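Local structure of pyridoxamine 5-phosphate-dependent dehydrase (Escherichia coli, 3B8X) at the interface of chains A and B. The protein catalyses the PLP-dependent removal of the C3'-hydroxyl group from GDP-4-keto-6-deoxy-D-mannose, a step in the biosynthesis of the O-antigen sugar L-colitose. Coordinates in Å, arbitrary orientation; residue numbers count along the deposited sequence, not the author numbering. Chains: chain A/B, Pyridoxamine 5-phosphate-dependent dehydrase.

The interface of chains A and B. Residues chain A 217-218, 244-247; chain B 91, 95, 346.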
loop_
_atom_site.group_PDB
_atom_site.type_symbol
_atom_site.label_atom_id
_atom_site.label_comp_id
_atom_site.label_asym_id
_atom_site.label_seq_id
_atom_site.Cartn_x
_atom_site.Cartn_y
_atom_site.Cartn_z
ATOM N N HIS A 217 -9.890 -0.901 2.309
ATOM C CA HIS A 217 -10.380 -0.432 3.591
ATOM C C HIS A 217 -11.015 -1.450 4.493
ATOM O O HIS A 217 -11.551 -1.054 5.487
ATOM C CB HIS A 217 -11.439 0.717 3.395
ATOM C CG HIS A 217 -10.964 1.855 2.543
ATOM N ND1 HIS A 217 -10.063 2.795 2.990
ATOM C CD2 HIS A 217 -11.297 2.226 1.284
ATOM C CE1 HIS A 217 -9.842 3.679 2.034
ATOM N NE2 HIS A 217 -10.614 3.389 1.001
ATOM N N GLY A 218 -10.916 -2.741 4.182
ATOM C CA GLY A 218 -11.542 -3.782 4.998
ATOM C C GLY A 218 -13.086 -3.644 4.901
ATOM O O GLY A 218 -13.801 -4.067 5.803
ATOM N N PHE A 244 -17.221 -1.937 7.771
ATOM C CA PHE A 244 -15.847 -2.453 7.891
ATOM C C PHE A 244 -15.815 -3.777 8.663
ATOM O O PHE A 244 -16.301 -3.832 9.791
ATOM C CB PHE A 244 -15.001 -1.406 8.622
ATOM C CG PHE A 244 -15.004 -0.061 7.937
ATOM C CD1 PHE A 244 -15.791 0.968 8.415
ATOM C CD2 PHE A 244 -14.396 0.107 6.702
ATOM C CE1 PHE A 244 -15.809 2.212 7.767
ATOM C CE2 PHE A 244 -14.430 1.342 6.034
ATOM C CZ PHE A 244 -15.099 2.396 6.588
ATOM N N VAL A 245 -15.186 -4.794 8.092
ATOM C CA VAL A 245 -15.267 -6.129 8.644
ATOM C C VAL A 245 -13.995 -6.908 8.875
ATOM O O VAL A 245 -14.030 -7.951 9.517
ATOM C CB VAL A 245 -16.291 -6.990 7.844
ATOM C CG1 VAL A 245 -17.677 -6.330 7.890
ATOM C CG2 VAL A 245 -15.864 -7.168 6.361
ATOM N N LEU A 246 -12.896 -6.409 8.321
ATOM C CA LEU A 246 -11.586 -7.018 8.505
ATOM C C LEU A 246 -10.545 -5.896 8.558
ATOM O O LEU A 246 -10.768 -4.807 8.010
ATOM C CB LEU A 246 -11.267 -8.050 7.416
ATOM C CG LEU A 246 -11.962 -9.412 7.425
ATOM C CD1 LEU A 246 -11.505 -10.197 6.197
ATOM C CD2 LEU A 246 -11.644 -10.207 8.730
ATOM N N PRO A 247 -9.500 -6.112 9.360
ATOM C CA PRO A 247 -8.383 -5.162 9.509
ATOM C C PRO A 247 -7.522 -5.265 8.243
ATOM O O PRO A 247 -6.581 -6.074 8.178
ATOM C CB PRO A 247 -7.536 -5.765 10.672
ATOM C CG PRO A 247 -8.326 -6.919 11.235
ATOM C CD PRO A 247 -9.335 -7.334 10.184
ATOM N N SER B 91 -11.749 3.600 9.050
ATOM C CA SER B 91 -11.281 2.269 9.396
ATOM C C SER B 91 -9.761 2.197 9.488
ATOM O O SER B 91 -9.178 1.643 10.433
ATOM C CB SER B 91 -11.812 1.282 8.345
ATOM O OG SER B 91 -11.239 1.551 7.066
ATOM N N TYR B 95 -6.669 0.378 11.914
ATOM C CA TYR B 95 -5.949 -0.868 11.604
ATOM C C TYR B 95 -4.459 -0.875 11.907
ATOM O O TYR B 95 -3.931 -1.876 12.418
ATOM C CB TYR B 95 -6.243 -1.368 10.186
ATOM C CG TYR B 95 -7.728 -1.576 9.786
ATOM C CD1 TYR B 95 -8.715 -1.988 10.693
ATOM C CD2 TYR B 95 -8.133 -1.327 8.482
ATOM C CE1 TYR B 95 -10.047 -2.175 10.280
ATOM C CE2 TYR B 95 -9.431 -1.522 8.072
ATOM C CZ TYR B 95 -10.387 -1.925 8.968
ATOM O OH TYR B 95 -11.664 -2.160 8.490
ATOM N N VAL B 346 -14.023 -6.919 13.502
ATOM C CA VAL B 346 -12.677 -6.378 13.388
ATOM C C VAL B 346 -12.009 -6.298 14.762
ATOM O O VAL B 346 -10.797 -6.543 14.932
ATOM C CB VAL B 346 -12.815 -4.928 12.816
ATOM C CG1 VAL B 346 -11.580 -4.099 12.997
ATOM C CG2 VAL B 346 -13.200 -4.971 11.378
#
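Two loops of chain A, around A:His217 and from A:Phe244 to A:Pro247, meet helix 91-99 and the short helix 344-347 of chain B in this dimeric dehydratase of the DegT/DnrJ/EryC1 aminotransferase family, a worked example of side chains reading a partner's backbone. A:His217 contributes chiefly its carbonyl oxygen, which accepts two hydrogen bonds. B:Ser91 OG, at the start of its helix, reaches A:His217 O at 3.1 Å, tilted 15° from the carbonyl plane. The hydroxyl B:Tyr95 OH, one turn further on, bonds the same A:His217 O at 3.2 Å with a larger tilt of 28°. A:His217 also lines a pocket for the cofactor-sugar adduct, so this contact may help hold its loop. That phenol also lies 2.8 Å from A:Leu246 O, a separation fit for a hydrogen bond; one hydroxyl proton cannot point fully at both carbonyls and is probably shared or alternates. Both chain A loops are thus tied to one tyrosine tip. With CG anti to the carbonyl carbon (chi1 -54°), B:Tyr95 extends toward chain A; one ring face meets A:Pro247, whose CA sits 3.4 Å from B:Tyr95 CD1, towards the rim. Over the centre of the opposite face lies B:Ser91 O, which probably limits the ring's tilt. B:Ser91 CB packs on a face of the A:Phe244 ring, 3.3 Å from A:Phe244 CD2. Alongside, B:Val346 CG2 presses on the A:Val245-A:Leu246 backbone, 3.6 Å from A:Val245 CA. Two-fold symmetry repeats the arrangement with the chains exchanged.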